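Local coordinates for protein cytokinin riboside 5'-monophosphate phosphoribohydrolase (Corynebacterium glutamicum, PDB 5WQ3) that is an enzyme of the LOG family in the SLOG clan, built as a Rossmann-like alpha/beta domain around a parallel beta-sheet, at residues C[47-52]-C[149-154]; C[97-102]-C[241-246]; C[196-201]-C[227-232]. All coordinates share one frame; numbering follows the deposited sequence. Where two conformers were deposited one is given.

Contact 1 of 3, residues C[47-52]-C[149-154]; sequences PWRVLR and FRYFFA
Tyr-151 is pushed between two arginines of the helix running through 47-52, and most of the contact is made by the far end of its ring. CG stands anti to the carbonyl carbon (chi1 -67°), which sends the phenol across to the helix. There the OH meets CB of Arg-52 at 3.6 Å, close to the plane of the ring, and the aliphatic CD of the same arginine at 3.7 Å. Behind the phenol, Arg-150 closes one ring face: its CG, anti to the backbone N (chi1 152°), lies over the ring centre, 3.4 Å above the plane, and the bend at chi2 turns the guanidinium onward. Tyr-151 is thus the one buried residue among those that touch, and this is the tight part.

Outside it the fit loosens. Arg-49, in the conformer given, bends at chi2 and carries its end past the phenol, so that NE comes within 3.5 Å of Tyr-151 CE1, and NH2 only grazes CE1 of Phe-153 at 4.3 Å. Its guanidinium takes that tyrosine carbon at the edge. Arg-52 bends at chi3 and lies over the aliphatic part of Arg-150, NH1 3.7 Å from CB. The two guanidinium planes are only 13° apart, with Arg-52 NH2 4.3 Å from Arg-150 NE. Such like charges should repel, but Arg-150 has other partners: salt bridges to Glu-132 and to Glu-223 of the second subunit probably offset much of the cost.

The Glu-56 carboxylate, one turn further along helix 46-64, accepts the backbone N-H groups of both Arg-150 and Tyr-151. Tyr-151 is also the N-cap of helix 152-162, so the N-terminal helix packs on the turn that leads from strand 145-149 into a helix, a strand-to-helix junction characteristic of a Rossmann-like alpha/beta fold.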
loop_
_atom_site.group_PDB
_atom_site.type_symbol
_atom_site.label_atom_id
_atom_site.label_comp_id
_atom_site.label_asym_id
_atom_site.label_seq_id
_atom_site.Cartn_x
_atom_site.Cartn_y
_atom_site.Cartn_z
ATOM N N PRO C 47 -54.533 -17.336 -11.526
ATOM C CA PRO C 47 -55.006 -18.727 -11.318
ATOM C C PRO C 47 -54.504 -19.301 -10.042
ATOM O O PRO C 47 -55.269 -19.843 -9.241
ATOM C CB PRO C 47 -54.446 -19.489 -12.521
ATOM C CG PRO C 47 -54.386 -18.447 -13.593
ATOM C CD PRO C 47 -53.896 -17.190 -12.835
ATOM N N TRP C 48 -53.221 -19.074 -9.800
ATOM C CA TRP C 48 -52.618 -19.477 -8.547
ATOM C C TRP C 48 -53.148 -18.723 -7.354
ATOM O O TRP C 48 -53.293 -19.281 -6.282
ATOM C CB TRP C 48 -51.102 -19.299 -8.601
ATOM C CG TRP C 48 -50.397 -19.968 -7.406
ATOM C CD1 TRP C 48 -49.736 -19.352 -6.423
ATOM C CD2 TRP C 48 -50.327 -21.381 -7.123
ATOM N NE1 TRP C 48 -49.209 -20.300 -5.526
ATOM C CE2 TRP C 48 -49.599 -21.542 -5.941
ATOM C CE3 TRP C 48 -50.840 -22.530 -7.763
ATOM C CZ2 TRP C 48 -49.352 -22.777 -5.377
ATOM C CZ3 TRP C 48 -50.541 -23.757 -7.234
ATOM C CH2 TRP C 48 -49.807 -23.879 -6.038
ATOM N N ARG C 49 -53.405 -17.441 -7.523
ATOM C CA ARG C 49 -53.998 -16.672 -6.432
ATOM C C ARG C 49 -55.356 -17.251 -5.955
ATOM O O ARG C 49 -55.621 -17.343 -4.764
ATOM C CB ARG C 49 -54.225 -15.251 -6.893
ATOM C CG ARG C 49 -55.024 -14.442 -5.910
ATOM C CD ARG C 49 -54.278 -13.158 -5.720
ATOM N NE ARG C 49 -54.827 -12.362 -4.657
ATOM C CZ ARG C 49 -55.342 -11.173 -4.878
ATOM N NH1 ARG C 49 -55.375 -10.750 -6.114
ATOM N NH2 ARG C 49 -55.856 -10.456 -3.867
ATOM N N VAL C 50 -56.205 -17.607 -6.909
ATOM C CA VAL C 50 -57.520 -18.223 -6.597
ATOM C C VAL C 50 -57.341 -19.569 -5.856
ATOM O O VAL C 50 -58.026 -19.850 -4.846
ATOM C CB VAL C 50 -58.330 -18.306 -7.914
ATOM C CG1 VAL C 50 -59.388 -19.350 -7.883
ATOM C CG2 VAL C 50 -58.908 -16.892 -8.229
ATOM N N LEU C 51 -56.396 -20.396 -6.318
ATOM C CA LEU C 51 -56.089 -21.642 -5.601
ATOM C C LEU C 51 -55.596 -21.367 -4.179
ATOM O O LEU C 51 -55.989 -22.043 -3.214
ATOM C CB LEU C 51 -55.095 -22.470 -6.379
ATOM C CG LEU C 51 -55.589 -23.025 -7.730
ATOM C CD1 LEU C 51 -54.501 -23.813 -8.426
ATOM C CD2 LEU C 51 -56.782 -23.930 -7.499
ATOM N N ARG C 52 -54.720 -20.385 -4.039
ATOM C CA ARG C 52 -54.177 -20.033 -2.736
ATOM C C ARG C 52 -55.275 -19.528 -1.821
ATOM O O ARG C 52 -55.358 -19.919 -0.648
ATOM C CB ARG C 52 -53.144 -18.953 -2.832
ATOM C CG ARG C 52 -51.826 -19.398 -3.316
ATOM C CD ARG C 52 -50.791 -18.351 -2.978
ATOM N NE ARG C 52 -50.501 -18.237 -1.555
ATOM C CZ ARG C 52 -49.461 -17.517 -1.078
ATOM N NH1 ARG C 52 -49.195 -17.461 0.220
ATOM N NH2 ARG C 52 -48.643 -16.876 -1.920
ATOM N N PHE C 149 -52.278 -16.488 7.958
ATOM C CA PHE C 149 -53.013 -16.189 6.736
ATOM C C PHE C 149 -52.244 -15.156 5.948
ATOM O O PHE C 149 -51.749 -14.161 6.479
ATOM C CB PHE C 149 -54.412 -15.597 7.032
ATOM C CG PHE C 149 -55.356 -16.559 7.690
ATOM C CD1 PHE C 149 -55.333 -16.745 9.038
ATOM C CD2 PHE C 149 -56.220 -17.339 6.933
ATOM C CE1 PHE C 149 -56.174 -17.676 9.636
ATOM C CE2 PHE C 149 -57.097 -18.233 7.509
ATOM C CZ PHE C 149 -57.074 -18.420 8.869
ATOM N N ARG C 150 -52.106 -15.430 4.679
ATOM C CA ARG C 150 -51.673 -14.454 3.714
ATOM C C ARG C 150 -52.744 -13.369 3.378
ATOM O O ARG C 150 -52.410 -12.239 3.093
ATOM C CB ARG C 150 -51.247 -15.261 2.451
ATOM C CG ARG C 150 -51.386 -14.541 1.131
ATOM C CD ARG C 150 -50.290 -13.546 1.039
ATOM N NE ARG C 150 -50.004 -13.101 -0.311
ATOM C CZ ARG C 150 -48.865 -12.494 -0.617
ATOM N NH1 ARG C 150 -47.959 -12.309 0.346
ATOM N NH2 ARG C 150 -48.624 -12.082 -1.861
ATOM N N TYR C 151 -54.022 -13.744 3.333
ATOM C CA TYR C 151 -55.058 -12.905 2.802
ATOM C C TYR C 151 -55.862 -12.323 3.951
ATOM O O TYR C 151 -56.552 -13.045 4.671
ATOM C CB TYR C 151 -55.940 -13.744 1.892
ATOM C CG TYR C 151 -55.155 -14.166 0.667
ATOM C CD1 TYR C 151 -54.798 -13.236 -0.328
ATOM C CD2 TYR C 151 -54.759 -15.472 0.504
ATOM C CE1 TYR C 151 -54.093 -13.637 -1.464
ATOM C CE2 TYR C 151 -54.012 -15.852 -0.608
ATOM C CZ TYR C 151 -53.697 -14.943 -1.580
ATOM O OH TYR C 151 -52.963 -15.389 -2.674
ATOM N N PHE C 152 -55.766 -11.012 4.128
ATOM C CA PHE C 152 -56.506 -10.260 5.150
ATOM C C PHE C 152 -57.986 -10.639 5.161
ATOM O O PHE C 152 -58.583 -10.861 6.202
ATOM C CB PHE C 152 -56.303 -8.782 4.807
ATOM C CG PHE C 152 -56.361 -7.861 5.953
ATOM C CD1 PHE C 152 -55.315 -7.800 6.866
ATOM C CD2 PHE C 152 -57.444 -6.975 6.099
ATOM C CE1 PHE C 152 -55.372 -6.929 7.956
ATOM C CE2 PHE C 152 -57.494 -6.077 7.171
ATOM C CZ PHE C 152 -56.464 -6.061 8.101
ATOM N N PHE C 153 -58.571 -10.825 3.988
ATOM C CA PHE C 153 -59.996 -11.086 3.896
ATOM C C PHE C 153 -60.397 -12.464 4.371
ATOM O O PHE C 153 -61.470 -12.616 4.926
ATOM C CB PHE C 153 -60.575 -10.798 2.505
ATOM C CG PHE C 153 -59.839 -11.453 1.381
ATOM C CD1 PHE C 153 -58.730 -10.817 0.798
ATOM C CD2 PHE C 153 -60.213 -12.692 0.910
ATOM C CE1 PHE C 153 -58.049 -11.405 -0.242
ATOM C CE2 PHE C 153 -59.523 -13.300 -0.116
ATOM C CZ PHE C 153 -58.447 -12.652 -0.706
ATOM N N ALA C 154 -59.539 -13.465 4.181
ATOM C CA ALA C 154 -59.792 -14.752 4.784
ATOM C C ALA C 154 -59.697 -14.741 6.278
ATOM O O ALA C 154 -60.505 -15.361 6.974
ATOM C CB ALA C 154 -58.852 -15.786 4.264
#

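Contact 2 of 3, residues C[97-102]-C[241-246]; sequences VAADYA and FIVDAH
ND1 of His-246 is gripped by one hydrogen bond, shared with the hydroxyl of Tyr-101, 2.8 Å from OH to ND1. The other nitrogen of the imidazole, NE2, has a bond of its own, to the carbonyl oxygen of Gln-164. With one bond on each nitrogen, the ring is fixed in its rotation.

The two rings meet rim to rim, neither lying over the other, with their planes 46° apart and their centroids at 5.8 Å. The phenol oxygen comes to the edge of the imidazole, near its plane. Both side chains have CG anti to the carbonyl carbon (chi1 -71° for Tyr-101 and -77° for His-246), and this points them at each other.

Apolar atoms of the helix fill in beside the bond. Val-243 sends CG2 to the edge of the phenol, 4.1 Å from CE2, and the same methyl packs against CB of Ala-99 at 4.0 Å. CG2 of Ile-242, anti to its backbone N, approaches the ring obliquely, 3.8 Å from OH. Thus the hydroxyl lies among carbon atoms, with the imidazole as its polar partner across the contact.

Asp-100, at positive phi, is the C-prime residue of the Schellman motif that ends helix 84-98, and the chain turns there to present Tyr-101. Lys-69 makes a cation-pi contact with that ring, Val-71 of strand 70-74 packs against it, and strand 102-105 starts right after it. The contact therefore sets the C-terminal part of helix 235-246 against the turn between helix 84-98 and strand 102-105, with Pro-195 touching His-246 from the loop before strand 196-199.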
loop_
_atom_site.group_PDB
_atom_site.type_symbol
_atom_site.label_atom_id
_atom_site.label_comp_id
_atom_site.label_asym_id
_atom_site.label_seq_id
_atom_site.Cartn_x
_atom_site.Cartn_y
_atom_site.Cartn_z
ATOM N N VAL C 97 -61.848 -16.770 30.095
ATOM C CA VAL C 97 -61.655 -18.229 30.182
ATOM C C VAL C 97 -62.410 -18.781 31.392
ATOM O O VAL C 97 -62.914 -19.854 31.322
ATOM C CB VAL C 97 -60.192 -18.586 30.341
ATOM C CG1 VAL C 97 -60.008 -20.020 30.914
ATOM C CG2 VAL C 97 -59.523 -18.455 28.997
ATOM N N ALA C 98 -62.527 -17.983 32.453
ATOM C CA ALA C 98 -63.333 -18.336 33.651
ATOM C C ALA C 98 -64.806 -18.341 33.285
ATOM O O ALA C 98 -65.599 -18.973 33.957
ATOM C CB ALA C 98 -63.049 -17.346 34.777
ATOM N N ALA C 99 -65.208 -17.618 32.239
ATOM C CA ALA C 99 -66.561 -17.721 31.757
ATOM C C ALA C 99 -66.720 -18.772 30.689
ATOM O O ALA C 99 -67.737 -18.774 30.048
ATOM C CB ALA C 99 -67.121 -16.394 31.259
ATOM N N ASP C 100 -65.758 -19.673 30.570
ATOM C CA ASP C 100 -65.747 -20.759 29.608
ATOM C C ASP C 100 -65.695 -20.333 28.132
ATOM O O ASP C 100 -66.195 -21.056 27.273
ATOM C CB ASP C 100 -66.902 -21.722 29.867
ATOM C CG ASP C 100 -66.950 -22.164 31.344
ATOM O OD1 ASP C 100 -65.860 -22.486 31.889
ATOM O OD2 ASP C 100 -68.050 -22.086 31.958
ATOM N N TYR C 101 -65.061 -19.208 27.842
ATOM C CA TYR C 101 -64.830 -18.795 26.406
ATOM C C TYR C 101 -63.408 -19.086 25.967
ATOM O O TYR C 101 -62.481 -18.916 26.702
ATOM C CB TYR C 101 -65.147 -17.298 26.190
ATOM C CG TYR C 101 -66.628 -17.011 26.254
ATOM C CD1 TYR C 101 -67.425 -17.190 25.146
ATOM C CD2 TYR C 101 -67.217 -16.536 27.425
ATOM C CE1 TYR C 101 -68.765 -16.907 25.169
ATOM C CE2 TYR C 101 -68.540 -16.278 27.492
ATOM C CZ TYR C 101 -69.326 -16.483 26.384
ATOM O OH TYR C 101 -70.647 -16.189 26.439
ATOM N N ALA C 102 -63.246 -19.573 24.767
ATOM C CA ALA C 102 -61.953 -19.435 24.053
ATOM C C ALA C 102 -61.705 -17.973 23.721
ATOM O O ALA C 102 -62.644 -17.225 23.552
ATOM C CB ALA C 102 -61.957 -20.265 22.760
ATOM N N PHE C 241 -71.697 -8.749 30.360
ATOM C CA PHE C 241 -72.507 -8.286 29.258
ATOM C C PHE C 241 -72.558 -9.397 28.177
ATOM O O PHE C 241 -73.558 -9.700 27.635
ATOM C CB PHE C 241 -71.864 -7.058 28.712
ATOM C CG PHE C 241 -72.620 -6.403 27.603
ATOM C CD1 PHE C 241 -73.670 -5.535 27.862
ATOM C CD2 PHE C 241 -72.223 -6.621 26.275
ATOM C CE1 PHE C 241 -74.342 -4.889 26.817
ATOM C CE2 PHE C 241 -72.858 -5.992 25.254
ATOM C CZ PHE C 241 -73.921 -5.104 25.505
ATOM N N ILE C 242 -71.446 -9.993 27.937
ATOM C CA ILE C 242 -71.330 -11.094 26.924
ATOM C C ILE C 242 -72.097 -12.344 27.335
ATOM O O ILE C 242 -72.963 -12.841 26.602
ATOM C CB ILE C 242 -69.842 -11.375 26.671
ATOM C CG1 ILE C 242 -69.207 -10.106 26.104
ATOM C CG2 ILE C 242 -69.619 -12.561 25.670
ATOM C CD1 ILE C 242 -67.705 -10.198 25.916
ATOM N N VAL C 243 -71.819 -12.836 28.523
ATOM C CA VAL C 243 -72.583 -13.947 29.095
ATOM C C VAL C 243 -74.102 -13.754 29.022
ATOM O O VAL C 243 -74.857 -14.633 28.544
ATOM C CB VAL C 243 -72.165 -14.198 30.565
ATOM C CG1 VAL C 243 -73.168 -15.133 31.244
ATOM C CG2 VAL C 243 -70.744 -14.708 30.611
ATOM N N ASP C 244 -74.547 -12.582 29.493
ATOM C CA ASP C 244 -75.934 -12.275 29.493
ATOM C C ASP C 244 -76.478 -12.178 28.081
ATOM O O ASP C 244 -77.583 -12.638 27.806
ATOM C CB ASP C 244 -76.224 -10.927 30.217
ATOM C CG ASP C 244 -76.120 -11.059 31.700
ATOM O OD1 ASP C 244 -75.901 -12.220 32.155
ATOM O OD2 ASP C 244 -76.175 -10.017 32.435
ATOM N N ALA C 245 -75.723 -11.576 27.177
ATOM C CA ALA C 245 -76.187 -11.492 25.801
ATOM C C ALA C 245 -76.331 -12.891 25.167
ATOM O O ALA C 245 -77.145 -13.073 24.276
ATOM C CB ALA C 245 -75.224 -10.672 24.978
ATOM N N HIS C 246 -75.572 -13.872 25.614
ATOM C CA HIS C 246 -75.576 -15.196 24.988
ATOM C C HIS C 246 -76.537 -16.159 25.657
ATOM O O HIS C 246 -76.707 -17.261 25.223
ATOM C CB HIS C 246 -74.190 -15.788 25.028
ATOM C CG HIS C 246 -73.270 -15.223 24.008
ATOM N ND1 HIS C 246 -71.911 -15.313 24.100
ATOM C CD2 HIS C 246 -73.527 -14.575 22.856
ATOM C CE1 HIS C 246 -71.366 -14.748 23.049
ATOM N NE2 HIS C 246 -72.326 -14.284 22.286
#

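Contact 3 of 3, residues C[196-201]-C[227-232]. With PGE (triethylene glycol), chain M.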
loop_
_atom_site.group_PDB
_atom_site.type_symbol
_atom_site.label_atom_id
_atom_site.label_comp_id
_atom_site.label_asym_id
_atom_site.label_seq_id
_atom_site.Cartn_x
_atom_site.Cartn_y
_atom_site.Cartn_z
ATOM N N ILE C 196 -70.719 -6.516 21.456
ATOM C CA ILE C 196 -69.597 -5.778 21.015
ATOM C C ILE C 196 -69.267 -4.905 22.188
ATOM O O ILE C 196 -70.149 -4.157 22.674
ATOM C CB ILE C 196 -69.917 -4.893 19.792
ATOM C CG1 ILE C 196 -70.342 -5.748 18.573
ATOM C CG2 ILE C 196 -68.693 -4.010 19.495
ATOM C CD1 ILE C 196 -70.913 -4.922 17.455
ATOM N N VAL C 197 -68.040 -5.016 22.656
ATOM C CA VAL C 197 -67.646 -4.244 23.845
ATOM C C VAL C 197 -66.400 -3.445 23.580
ATOM O O VAL C 197 -65.455 -3.972 22.938
ATOM C CB VAL C 197 -67.335 -5.150 25.044
ATOM C CG1 VAL C 197 -67.044 -4.284 26.282
ATOM C CG2 VAL C 197 -68.488 -6.083 25.299
ATOM N N LEU C 198 -66.400 -2.159 24.019
ATOM C CA LEU C 198 -65.186 -1.340 23.919
ATOM C C LEU C 198 -64.656 -1.116 25.339
ATOM O O LEU C 198 -65.413 -0.709 26.198
ATOM C CB LEU C 198 -65.421 0.034 23.167
ATOM C CG LEU C 198 -66.283 0.051 21.844
ATOM C CD1 LEU C 198 -66.423 1.431 21.276
ATOM C CD2 LEU C 198 -65.734 -0.842 20.744
ATOM N N ILE C 199 -63.373 -1.340 25.557
ATOM C CA ILE C 199 -62.722 -1.148 26.838
ATOM C C ILE C 199 -61.864 0.095 26.842
ATOM O O ILE C 199 -60.984 0.201 26.065
ATOM C CB ILE C 199 -61.808 -2.317 27.174
ATOM C CG1 ILE C 199 -62.545 -3.641 27.071
ATOM C CG2 ILE C 199 -61.122 -2.104 28.501
ATOM C CD1 ILE C 199 -63.509 -3.959 28.157
ATOM N N GLY C 200 -62.112 0.999 27.780
ATOM C CA GLY C 200 -61.381 2.225 27.868
ATOM C C GLY C 200 -62.337 3.350 27.566
ATOM O O GLY C 200 -62.567 3.704 26.429
ATOM N N THR C 201 -62.912 3.912 28.612
ATOM C CA THR C 201 -63.999 4.838 28.421
ATOM C C THR C 201 -63.434 6.138 27.904
ATOM O O THR C 201 -64.019 6.781 27.099
ATOM C CB THR C 201 -64.765 5.139 29.713
ATOM O OG1 THR C 201 -63.838 5.371 30.768
ATOM C CG2 THR C 201 -65.715 4.053 30.048
ATOM N N ASP C 227 -76.178 2.259 20.498
ATOM C CA ASP C 227 -76.527 1.959 21.909
ATOM C C ASP C 227 -76.252 0.545 22.335
ATOM O O ASP C 227 -76.088 0.312 23.502
ATOM C CB ASP C 227 -78.026 2.194 22.169
ATOM C CG ASP C 227 -78.362 3.654 22.377
ATOM O OD1 ASP C 227 -77.445 4.495 22.289
ATOM O OD2 ASP C 227 -79.546 3.955 22.622
ATOM N N ARG C 228 -76.206 -0.392 21.392
ATOM C CA ARG C 228 -76.001 -1.809 21.706
ATOM C C ARG C 228 -74.573 -2.219 22.067
ATOM O O ARG C 228 -74.373 -3.324 22.596
ATOM C CB ARG C 228 -76.432 -2.649 20.519
ATOM C CG ARG C 228 -75.483 -2.599 19.319
ATOM C CD ARG C 228 -76.160 -3.113 18.044
ATOM N NE ARG C 228 -76.901 -4.326 18.381
ATOM C CZ ARG C 228 -78.095 -4.695 17.911
ATOM N NH1 ARG C 228 -78.757 -3.968 17.031
ATOM N NH2 ARG C 228 -78.642 -5.826 18.344
ATOM N N MET C 229 -73.579 -1.356 21.797
ATOM C CA MET C 229 -72.232 -1.618 22.276
ATOM C C MET C 229 -72.128 -1.228 23.737
ATOM O O MET C 229 -72.576 -0.186 24.133
ATOM C CB MET C 229 -71.195 -0.740 21.601
ATOM C CG MET C 229 -71.031 -0.936 20.145
ATOM S SD MET C 229 -69.507 -0.130 19.615
ATOM C CE MET C 229 -70.216 1.445 19.140
ATOM N N LEU C 230 -71.376 -1.959 24.500
ATOM C CA LEU C 230 -71.025 -1.510 25.821
ATOM C C LEU C 230 -69.670 -0.867 25.743
ATOM O O LEU C 230 -68.767 -1.402 25.109
ATOM C CB LEU C 230 -70.947 -2.689 26.758
ATOM C CG LEU C 230 -70.370 -2.425 28.117
ATOM C CD1 LEU C 230 -71.178 -1.391 28.908
ATOM C CD2 LEU C 230 -70.266 -3.745 28.836
ATOM N N VAL C 231 -69.532 0.300 26.362
ATOM C CA VAL C 231 -68.238 0.930 26.601
ATOM C C VAL C 231 -67.941 0.992 28.111
ATOM O O VAL C 231 -68.708 1.613 28.818
ATOM C CB VAL C 231 -68.206 2.403 26.043
ATOM C CG1 VAL C 231 -66.817 2.985 26.146
ATOM C CG2 VAL C 231 -68.727 2.511 24.612
ATOM N N THR C 232 -66.858 0.401 28.602
ATOM C CA THR C 232 -66.647 0.324 30.030
ATOM C C THR C 232 -65.196 0.149 30.341
ATOM O O THR C 232 -64.413 -0.235 29.474
ATOM C CB THR C 232 -67.431 -0.858 30.643
ATOM O OG1 THR C 232 -67.222 -0.864 32.052
ATOM C CG2 THR C 232 -66.900 -2.258 30.022
HETATM O O4 PGE M . -69.101 3.365 31.078
HETATM C C6 PGE M . -69.618 2.149 31.608
HETATM C C5 PGE M . -71.112 2.134 31.323
HETATM O O3 PGE M . -71.698 1.008 31.970
#
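Paired on one face of the sheet, Val-197 and Leu-230 both turn a gamma carbon anti to the backbone N (chi1 -175° and 170°), which brings Val-197 CG1 to 4.1 Å from Leu-230 CD2. Leu-198 shares the other face with Val-231; Met-229, next to Leu-230 in the chain, reaches it with CG anti to the carbonyl carbon and chi2 extended, SD 3.8 Å from Leu-198 CD1.

The backbones form a parallel ladder. Leu-230 N binds Ile-196 O, Leu-198 N reaches Leu-230 O at 2.7 Å and nearly straight (169°), and Thr-232 N returns to Leu-198 O at 3.0 Å. The last rung, Gly-200 N to Thr-232 O, is 3.1 Å long, its donor well above the carbonyl plane. A triethylene glycol makes a weak bond to Val-231 O, and also binds Gln-237, a partner of Thr-232 OG1.

Strand 230-232 is one of the two outermost strands of this chain's sheet, and strand 166-168 flanks 196-199 on the other side. Helix 235-246 covers the Val-197 and Leu-230 face through Phe-241, while Val-208 of helix 201-216 packs on Leu-198 and Val-231, beside helix 173-188.

From the N terminus, helix 46-64 opens contact 1, which closes at 149-154 where strand 145-149 gives way to the next helix. Contact 2 opens inside that loop at 97-102 and closes at 241-246, so the two cross along the chain. Contact 3 is nested within contact 2 and follows contact 1 in series. Contact 1 lies across the chain's centre from the others, its centre about 33 Å from each of theirs. Contacts 2 and 3 touch through helix 235-246, where Phe-241 packs against Leu-230 and Val-197. Contact 1 ties the N-terminal helix to the end of edge strand 145-149, contact 2 the last helix to the turn before strand 102-105, contact 3 edge strand 230-232 to 196-199.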